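PDB 6D25: alpha-L-arabinosidase from Xanthomonas axonopodis pv. citri, which probably hydrolyses alpha-L-arabinofuranosyl linkages in arabinoxylans as a family 51 glycoside hydrolase, coping with internally di-substituted xylose units. Local coordinates for residues A[290-295]-A[352-357]; A[395-400]-A[512-517]; A[29-34]-A[427-432]. All coordinates share one frame; numbering follows the deposited sequence.

The three contacts run from the barrel, through its seam with the C-terminal beta-sandwich, into the sandwich itself. Contact 1 joins two outer barrel helices, contact 2 lays helix 393-400 against sandwich strand 513-519, and contact 3 packs the N-terminal strand 29-36 on strand 424-435. Their centres lie 13 to 16 Å apart. Helix 346-361 is the common element: it belongs to contact 1, its Ser353 and Phe356 pack on contact 2, and its Asp357 bonds to contact 3. Contact 3 opens first along the chain and spans contact 1; contacts 2 and 3 interlock, since segment 427-432 falls between 395-400 and 512-517. The sandwich thus draws strands from both ends of the chain, around the barrel sequence.

Contact 1. Residues A[290-295]-A[352-357]; sequences QTLSRT and ASLNFD
Thr295 and Asn355 meet through a hydrogen bond that illustrates how neighbouring outer helices of a (beta/alpha)8 barrel can be tied together as well as packed. Asn355 ND2 donates to Thr295 OG1 over 3.0 Å, with an N-H...O angle of 148° and the acceptor almost in the plane of the amide. A water completes the polar end: it donates to the backbone O of Thr295 and, over 2.7 Å, to Asn355 OD1, so both ends of the one amide are engaged. The apolar half lies beside it. Leu354 CD1 touches two groups of the facing helix, 3.9 Å from Thr295 CG2 and 4.1 Å from Leu292 CD2, and its side chain crosses both at about a right angle.

These meetings depend on two helices that run nearly parallel, inclined by 20° with their axes 10.4 Å apart. Helix 285-312 follows the sixth strand of the barrel and helix 346-361 the seventh. Asn355 turns its CG to the side of its own backbone N (chi1 -82°), which carries ND2 across to the threonine while letting the same nitrogen bond Val351 O, one turn earlier. Thr295 OG1 is likewise shared, being hydrogen-bonded also to the hydroxyl of Thr269 on strand 262-269. The buried hydroxyl therefore connects two helices with the barrel wall, and its rotation is fixed by partners on separate elements. Farther out, Leu448 of a sandwich loop packs on both Leu292 and Leu354. Back at the polar end, the water lies 3.0 Å from Thr295 O, joining that backbone carbonyl to the side chain of Asn355.

Contact 2. Residues A[395-400]-A[512-517]; sequences YHVFAL and HSIVML
At the C-terminal end of helix 393-400 the CA of Leu400 comes within 6.4 Å of the CA of Met516, while the CA atoms of Val397 and Ile514 are separated by 8.4 Å, so the backbones of this helix-on-sheet packing draw nearer toward the leucine. The helix runs in nearly the same direction as the strand, at 22° to it, with 9.8 Å between the axes. Along the strand, which follows a G1 beta bulge formed by His512 and Ser513 opposite Asn447, Ile514 and Met516 direct their CB atoms at the helix and Val515, between them, points to the other side of the sheet.

Val397 and Ile514 meet by their methyls, CG2 of the valine lying 3.9 Å from CD1 of the isoleucine, with the two side chains crossing at about a right angle. Leu400 contributes the most buried surface; its CB is 4.3 Å from Met516 CB, and its CD1 reaches more loosely to Ile514 CG2. The methionine behaves differently from the other groups. Its CG leaves anti to the backbone N (chi1 -178°), and bends at the next two torsions fold the chain back on itself, so that both CG and the terminal CE come to 3.5 Å from Leu400 O. A carbonyl oxygen on the last turn of the helix is thus packed against carbon.

Strand 513-519 lies between antiparallel partners 441-447 and 468-473, and the latter also touches the helix through Leu473 and Gln471. Helix 346-361 packs on both segments: Ala349 and Phe356 on Val397, Ser353 on Ile514, and Phe356 also meets the ring of Phe398 edge-to-face.

Contact 3. Residues A[29-34]-A[427-432]; sequences VKVNGT and PAVHGS
Matching first torsions, 177° and 174°, bring Val31 and Val429 together: each places CG1 anti to the backbone N and leaves CG2 on the N side, and it is these two CG2 methyls that meet. They lie 3.8 Å apart, and Val31 CG2 also reaches Val429 CB at 4.0 Å, so one methyl rests against the branch point of the facing residue as well as its tip. The side chains approach at an oblique angle. Val29, by contrast, is well away from a staggered rotamer (chi1 138°), and its CG1 makes a looser contact with Ala428 CB at 4.2 Å. Ala428 has helical phi and psi, interrupting the extended run of strand 424-435. Because of that interruption Ala428 and Val429, although consecutive, both direct CB toward the N-terminal strand, while the next residue, His430, points away.

The facing CA atoms are 8.1 Å apart for Val29 and Ala428 and 7.5 Å for Val31 and Val429, and the two segments meet through methyl groups, as facing layers of a beta-sandwich do. This is the C-terminal sandwich that accompanies the catalytic barrel in family 51 enzymes, and here its strands include one from the start of the chain. Strand 29-36 pairs in parallel with strand 454-461, whose Ala454 packs on Val29 and Val429. The long strand 407-421 is an antiparallel neighbour of both 29-36 and 424-435, and its Thr416 touches Val31 and Ala428 and gives its OG1 to a hydrogen bond with Val429 N. On its far side, strand 424-435 meets the barrel: His430 ND1 and Ser432 OG are hydrogen-bonded to the two carboxylate oxygens of Asp357, OD2 and OD1 respectively.

Contact 1. Residues A[290-295]-A[352-357]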
loop_
_atom_site.group_PDB
_atom_site.type_symbol
_atom_site.label_atom_id
_atom_site.label_comp_id
_atom_site.label_asym_id
_atom_site.label_seq_id
_atom_site.Cartn_x
_atom_site.Cartn_y
_atom_site.Cartn_z
ATOM N N GLN A 290 -32.143 -3.022 29.327
ATOM C CA GLN A 290 -30.755 -2.719 28.996
ATOM C C GLN A 290 -30.551 -2.783 27.463
ATOM O O GLN A 290 -29.859 -1.950 26.907
ATOM C CB GLN A 290 -29.763 -3.655 29.701
ATOM C CG GLN A 290 -28.328 -3.090 29.634
ATOM C CD GLN A 290 -27.143 -4.014 29.417
ATOM O OE1 GLN A 290 -26.143 -3.597 28.782
ATOM N NE2 GLN A 290 -27.213 -5.232 29.984
ATOM N N THR A 291 -31.129 -3.783 26.816
ATOM C CA THR A 291 -31.003 -3.925 25.375
ATOM C C THR A 291 -31.626 -2.721 24.650
ATOM O O THR A 291 -31.036 -2.164 23.724
ATOM C CB THR A 291 -31.651 -5.234 24.897
ATOM O OG1 THR A 291 -31.069 -6.318 25.602
ATOM C CG2 THR A 291 -31.490 -5.445 23.420
ATOM N N LEU A 292 -32.826 -2.317 25.069
ATOM C CA LEU A 292 -33.492 -1.221 24.420
ATOM C C LEU A 292 -32.751 0.103 24.686
ATOM O O LEU A 292 -32.650 0.953 23.807
ATOM C CB LEU A 292 -34.958 -1.169 24.883
ATOM C CG LEU A 292 -35.785 -2.423 24.599
ATOM C CD1 LEU A 292 -37.247 -2.204 24.974
ATOM C CD2 LEU A 292 -35.659 -2.845 23.127
ATOM N N SER A 293 -32.252 0.281 25.907
ATOM C CA SER A 293 -31.455 1.454 26.252
ATOM C C SER A 293 -30.228 1.538 25.335
ATOM O O SER A 293 -29.918 2.604 24.741
ATOM C CB SER A 293 -31.050 1.413 27.687
ATOM O OG SER A 293 -30.324 2.577 28.041
ATOM N N ARG A 294 -29.526 0.432 25.194
ATOM C CA ARG A 294 -28.360 0.406 24.333
ATOM C C ARG A 294 -28.733 0.685 22.875
ATOM O O ARG A 294 -27.967 1.371 22.188
ATOM C CB ARG A 294 -27.607 -0.920 24.462
ATOM C CG ARG A 294 -26.694 -0.923 25.680
ATOM C CD ARG A 294 -26.024 -2.252 25.898
ATOM N NE ARG A 294 -25.044 -2.235 26.988
ATOM C CZ ARG A 294 -23.735 -2.052 26.809
ATOM N NH1 ARG A 294 -22.948 -2.022 27.866
ATOM N NH2 ARG A 294 -23.230 -1.919 25.584
ATOM N N THR A 295 -29.862 0.178 22.395
ATOM C CA THR A 295 -30.158 0.359 20.966
ATOM C C THR A 295 -30.459 1.844 20.689
ATOM O O THR A 295 -30.143 2.362 19.627
ATOM C CB THR A 295 -31.241 -0.605 20.470
ATOM O OG1 THR A 295 -30.958 -0.947 19.103
ATOM C CG2 THR A 295 -32.623 -0.005 20.526
ATOM N N ALA A 352 -35.566 -3.406 16.109
ATOM C CA ALA A 352 -35.738 -2.964 14.717
ATOM C C ALA A 352 -36.685 -1.765 14.625
ATOM O O ALA A 352 -36.376 -0.804 13.912
ATOM C CB ALA A 352 -36.204 -4.123 13.868
ATOM N N SER A 353 -37.837 -1.782 15.322
ATOM C CA SER A 353 -38.791 -0.673 15.183
ATOM C C SER A 353 -38.169 0.622 15.711
ATOM O O SER A 353 -38.334 1.684 15.072
ATOM C CB SER A 353 -40.145 -0.934 15.825
ATOM O OG SER A 353 -40.002 -1.066 17.222
ATOM N N LEU A 354 -37.414 0.542 16.776
ATOM C CA LEU A 354 -36.820 1.770 17.340
ATOM C C LEU A 354 -35.771 2.358 16.386
ATOM O O LEU A 354 -35.681 3.578 16.223
ATOM C CB LEU A 354 -36.225 1.476 18.711
ATOM C CG LEU A 354 -37.208 1.031 19.785
ATOM C CD1 LEU A 354 -36.458 0.606 21.029
ATOM C CD2 LEU A 354 -38.179 2.134 20.106
ATOM N N ASN A 355 -34.988 1.503 15.748
ATOM C CA ASN A 355 -33.988 1.947 14.805
ATOM C C ASN A 355 -34.630 2.567 13.559
ATOM O O ASN A 355 -34.191 3.643 13.111
ATOM C CB ASN A 355 -32.994 0.850 14.462
ATOM C CG ASN A 355 -31.915 0.742 15.509
ATOM O OD1 ASN A 355 -30.894 1.438 15.426
ATOM N ND2 ASN A 355 -32.118 -0.135 16.507
ATOM N N PHE A 356 -35.664 1.935 13.017
ATOM C CA PHE A 356 -36.393 2.544 11.881
ATOM C C PHE A 356 -36.974 3.922 12.245
ATOM O O PHE A 356 -36.877 4.855 11.447
ATOM C CB PHE A 356 -37.501 1.630 11.390
ATOM C CG PHE A 356 -37.027 0.313 10.830
ATOM C CD1 PHE A 356 -35.811 0.201 10.165
ATOM C CD2 PHE A 356 -37.854 -0.794 10.867
ATOM C CE1 PHE A 356 -35.429 -0.990 9.558
ATOM C CE2 PHE A 356 -37.462 -1.979 10.258
ATOM C CZ PHE A 356 -36.244 -2.078 9.641
ATOM N N ASP A 357 -37.520 4.041 13.449
ATOM C CA ASP A 357 -38.027 5.336 13.913
ATOM C C ASP A 357 -36.888 6.360 13.859
ATOM O O ASP A 357 -37.036 7.457 13.302
ATOM C CB ASP A 357 -38.606 5.247 15.323
ATOM C CG ASP A 357 -39.889 4.429 15.493
ATOM O OD1 ASP A 357 -40.551 4.083 14.449
ATOM O OD2 ASP A 357 -40.233 4.117 16.709
HETATM O O HOH W 1 -29.082 0.779 17.313
#

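Contact 2. Residues A[395-400]-A[512-517]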
loop_
_atom_site.group_PDB
_atom_site.type_symbol
_atom_site.label_atom_id
_atom_site.label_comp_id
_atom_site.label_asym_id
_atom_site.label_seq_id
_atom_site.Cartn_x
_atom_site.Cartn_y
_atom_site.Cartn_z
ATOM N N TYR A 395 -37.978 -9.878 10.865
ATOM C CA TYR A 395 -38.560 -9.918 9.518
ATOM C C TYR A 395 -39.900 -9.199 9.486
ATOM O O TYR A 395 -40.181 -8.410 8.565
ATOM C CB TYR A 395 -38.742 -11.361 9.052
ATOM C CG TYR A 395 -39.431 -11.533 7.726
ATOM C CD1 TYR A 395 -40.806 -11.603 7.606
ATOM C CD2 TYR A 395 -38.691 -11.637 6.557
ATOM C CE1 TYR A 395 -41.432 -11.749 6.377
ATOM C CE2 TYR A 395 -39.300 -11.817 5.325
ATOM C CZ TYR A 395 -40.679 -11.886 5.229
ATOM O OH TYR A 395 -41.253 -12.064 3.992
ATOM N N HIS A 396 -40.740 -9.512 10.472
ATOM C CA HIS A 396 -42.091 -8.957 10.518
ATOM C C HIS A 396 -42.033 -7.445 10.721
ATOM O O HIS A 396 -42.924 -6.741 10.235
ATOM C CB HIS A 396 -42.917 -9.633 11.604
ATOM C CG HIS A 396 -43.144 -11.080 11.329
ATOM N ND1 HIS A 396 -43.644 -11.542 10.117
ATOM C CD2 HIS A 396 -42.939 -12.183 12.090
ATOM C CE1 HIS A 396 -43.792 -12.852 10.174
ATOM N NE2 HIS A 396 -43.307 -13.267 11.349
ATOM N N VAL A 397 -41.014 -6.927 11.395
ATOM C CA VAL A 397 -40.912 -5.468 11.526
ATOM C C VAL A 397 -40.523 -4.834 10.172
ATOM O O VAL A 397 -41.095 -3.792 9.782
ATOM C CB VAL A 397 -39.948 -5.059 12.644
ATOM C CG1 VAL A 397 -39.940 -3.537 12.798
ATOM C CG2 VAL A 397 -40.315 -5.701 13.970
ATOM N N PHE A 398 -39.611 -5.448 9.436
ATOM C CA PHE A 398 -39.322 -4.992 8.050
ATOM C C PHE A 398 -40.611 -4.991 7.218
ATOM O O PHE A 398 -40.854 -4.018 6.479
ATOM C CB PHE A 398 -38.238 -5.848 7.389
ATOM C CG PHE A 398 -36.833 -5.459 7.788
ATOM C CD1 PHE A 398 -36.343 -5.714 9.053
ATOM C CD2 PHE A 398 -36.004 -4.796 6.887
ATOM C CE1 PHE A 398 -35.059 -5.338 9.406
ATOM C CE2 PHE A 398 -34.721 -4.418 7.241
ATOM C CZ PHE A 398 -34.248 -4.686 8.484
ATOM N N ALA A 399 -41.427 -6.048 7.355
ATOM C CA ALA A 399 -42.709 -6.125 6.644
ATOM C C ALA A 399 -43.638 -4.977 7.085
ATOM O O ALA A 399 -44.200 -4.299 6.251
ATOM C CB ALA A 399 -43.382 -7.461 6.871
ATOM N N LEU A 400 -43.774 -4.741 8.385
ATOM C CA LEU A 400 -44.703 -3.698 8.888
ATOM C C LEU A 400 -44.281 -2.319 8.377
ATOM O O LEU A 400 -45.136 -1.495 8.141
ATOM C CB LEU A 400 -44.734 -3.662 10.420
ATOM C CG LEU A 400 -45.548 -4.794 11.077
ATOM C CD1 LEU A 400 -45.452 -4.727 12.605
ATOM C CD2 LEU A 400 -47.002 -4.835 10.634
ATOM N N HIS A 512 -45.011 -4.086 25.649
ATOM C CA HIS A 512 -44.079 -4.804 24.799
ATOM C C HIS A 512 -44.689 -5.102 23.410
ATOM O O HIS A 512 -44.755 -6.256 22.973
ATOM C CB HIS A 512 -43.558 -6.059 25.500
ATOM C CG HIS A 512 -44.570 -7.093 25.899
ATOM N ND1 HIS A 512 -44.876 -7.326 27.225
ATOM C CD2 HIS A 512 -45.260 -8.010 25.188
ATOM C CE1 HIS A 512 -45.724 -8.338 27.317
ATOM N NE2 HIS A 512 -46.002 -8.765 26.089
ATOM N N SER A 513 -45.064 -4.040 22.689
ATOM C CA SER A 513 -45.755 -4.222 21.436
ATOM C C SER A 513 -45.339 -3.114 20.453
ATOM O O SER A 513 -44.899 -2.027 20.848
ATOM C CB SER A 513 -47.275 -4.257 21.622
ATOM O OG SER A 513 -47.801 -2.962 21.853
ATOM N N ILE A 514 -45.496 -3.448 19.172
ATOM C CA ILE A 514 -45.329 -2.560 18.074
ATOM C C ILE A 514 -46.630 -2.514 17.279
ATOM O O ILE A 514 -47.132 -3.561 16.910
ATOM C CB ILE A 514 -44.187 -3.036 17.156
ATOM C CG1 ILE A 514 -42.870 -3.193 17.914
ATOM C CG2 ILE A 514 -44.007 -2.113 15.947
ATOM C CD1 ILE A 514 -41.910 -4.134 17.211
ATOM N N VAL A 515 -47.137 -1.331 16.979
ATOM C CA VAL A 515 -48.282 -1.231 16.059
ATOM C C VAL A 515 -47.883 -0.337 14.875
ATOM O O VAL A 515 -47.069 0.585 15.005
ATOM C CB VAL A 515 -49.550 -0.709 16.741
ATOM C CG1 VAL A 515 -49.958 -1.594 17.916
ATOM C CG2 VAL A 515 -49.399 0.737 17.211
ATOM N N MET A 516 -48.442 -0.666 13.721
ATOM C CA MET A 516 -48.355 0.140 12.526
ATOM C C MET A 516 -49.789 0.474 12.103
ATOM O O MET A 516 -50.570 -0.427 11.832
ATOM C CB MET A 516 -47.594 -0.562 11.405
ATOM C CG MET A 516 -47.439 0.270 10.155
ATOM S SD MET A 516 -46.448 1.767 10.386
ATOM C CE MET A 516 -44.824 1.033 10.521
ATOM N N LEU A 517 -50.127 1.752 12.142
ATOM C CA LEU A 517 -51.473 2.269 11.885
ATOM C C LEU A 517 -51.527 2.952 10.523
ATOM O O LEU A 517 -50.583 3.639 10.153
ATOM C CB LEU A 517 -51.844 3.296 12.948
ATOM C CG LEU A 517 -51.703 2.813 14.388
ATOM C CD1 LEU A 517 -52.122 3.907 15.354
ATOM C CD2 LEU A 517 -52.536 1.562 14.615
#

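Contact 3. Residues A[29-34]-A[427-432]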
loop_
_atom_site.group_PDB
_atom_site.type_symbol
_atom_site.label_atom_id
_atom_site.label_comp_id
_atom_site.label_asym_id
_atom_site.label_seq_id
_atom_site.Cartn_x
_atom_site.Cartn_y
_atom_site.Cartn_z
ATOM N N VAL A 29 -49.986 3.880 31.592
ATOM C CA VAL A 29 -49.301 5.155 31.341
ATOM C C VAL A 29 -50.056 5.994 30.268
ATOM O O VAL A 29 -50.662 5.418 29.344
ATOM C CB VAL A 29 -47.868 4.697 30.959
ATOM C CG1 VAL A 29 -47.220 5.402 29.803
ATOM C CG2 VAL A 29 -46.973 4.672 32.181
ATOM N N LYS A 30 -49.998 7.334 30.347
ATOM C CA LYS A 30 -50.592 8.208 29.365
ATOM C C LYS A 30 -49.523 8.900 28.522
ATOM O O LYS A 30 -48.563 9.492 29.060
ATOM C CB LYS A 30 -51.421 9.284 30.079
ATOM C CG LYS A 30 -52.680 8.736 30.718
ATOM C CD LYS A 30 -53.093 9.468 31.991
ATOM C CE LYS A 30 -54.345 8.858 32.595
ATOM N NZ LYS A 30 -54.312 8.820 34.081
ATOM N N VAL A 31 -49.718 8.876 27.221
ATOM C CA VAL A 31 -48.807 9.548 26.292
ATOM C C VAL A 31 -49.664 10.457 25.399
ATOM O O VAL A 31 -50.685 10.008 24.850
ATOM C CB VAL A 31 -48.026 8.513 25.455
ATOM C CG1 VAL A 31 -47.112 9.138 24.421
ATOM C CG2 VAL A 31 -47.205 7.594 26.320
ATOM N N ASN A 32 -49.222 11.695 25.212
ATOM C CA ASN A 32 -49.877 12.661 24.338
ATOM C C ASN A 32 -48.916 12.980 23.196
ATOM O O ASN A 32 -47.718 13.020 23.396
ATOM C CB ASN A 32 -50.244 13.965 25.056
ATOM C CG ASN A 32 -51.265 13.726 26.154
ATOM O OD1 ASN A 32 -52.304 13.122 25.897
ATOM N ND2 ASN A 32 -50.959 14.114 27.389
ATOM N N GLY A 33 -49.429 13.236 22.022
ATOM C CA GLY A 33 -48.543 13.559 20.909
ATOM C C GLY A 33 -49.233 14.417 19.858
ATOM O O GLY A 33 -50.447 14.622 19.900
ATOM N N THR A 34 -48.412 14.878 18.914
ATOM C CA THR A 34 -48.871 15.696 17.813
ATOM C C THR A 34 -48.237 15.185 16.516
ATOM O O THR A 34 -47.014 14.988 16.466
ATOM C CB THR A 34 -48.519 17.172 18.050
ATOM O OG1 THR A 34 -49.130 17.560 19.277
ATOM C CG2 THR A 34 -49.058 18.088 16.976
ATOM N N PRO A 427 -37.644 5.960 27.116
ATOM C CA PRO A 427 -39.013 6.429 26.868
ATOM C C PRO A 427 -40.001 5.251 26.921
ATOM O O PRO A 427 -39.705 4.197 26.380
ATOM C CB PRO A 427 -38.976 7.092 25.470
ATOM C CG PRO A 427 -37.711 6.557 24.838
ATOM C CD PRO A 427 -36.756 6.344 25.993
ATOM N N ALA A 428 -41.154 5.444 27.578
ATOM C CA ALA A 428 -42.156 4.415 27.645
ATOM C C ALA A 428 -42.669 4.074 26.227
ATOM O O ALA A 428 -42.877 2.910 25.909
ATOM C CB ALA A 428 -43.282 4.842 28.538
ATOM N N VAL A 429 -42.891 5.107 25.412
ATOM C CA VAL A 429 -43.390 4.925 24.052
ATOM C C VAL A 429 -42.531 5.748 23.102
ATOM O O VAL A 429 -42.091 6.867 23.416
ATOM C CB VAL A 429 -44.874 5.325 23.942
ATOM C CG1 VAL A 429 -45.396 5.285 22.505
ATOM C CG2 VAL A 429 -45.755 4.444 24.839
ATOM N N HIS A 430 -42.294 5.145 21.949
ATOM C CA HIS A 430 -41.498 5.728 20.892
ATOM C C HIS A 430 -42.251 5.518 19.577
ATOM O O HIS A 430 -42.999 4.553 19.449
ATOM C CB HIS A 430 -40.140 5.003 20.849
ATOM C CG HIS A 430 -39.055 5.722 20.136
ATOM N ND1 HIS A 430 -38.887 5.639 18.755
ATOM C CD2 HIS A 430 -38.037 6.476 20.607
ATOM C CE1 HIS A 430 -37.810 6.328 18.418
ATOM N NE2 HIS A 430 -37.272 6.866 19.520
ATOM N N GLY A 431 -42.070 6.416 18.606
ATOM C CA GLY A 431 -42.830 6.243 17.357
ATOM C C GLY A 431 -42.294 7.100 16.230
ATOM O O GLY A 431 -41.313 7.814 16.418
ATOM N N SER A 432 -42.927 6.992 15.070
ATOM C CA SER A 432 -42.588 7.793 13.926
ATOM C C SER A 432 -43.794 7.757 12.981
ATOM O O SER A 432 -44.731 6.985 13.194
ATOM C CB SER A 432 -41.325 7.271 13.238
ATOM O OG SER A 432 -41.544 5.958 12.734
#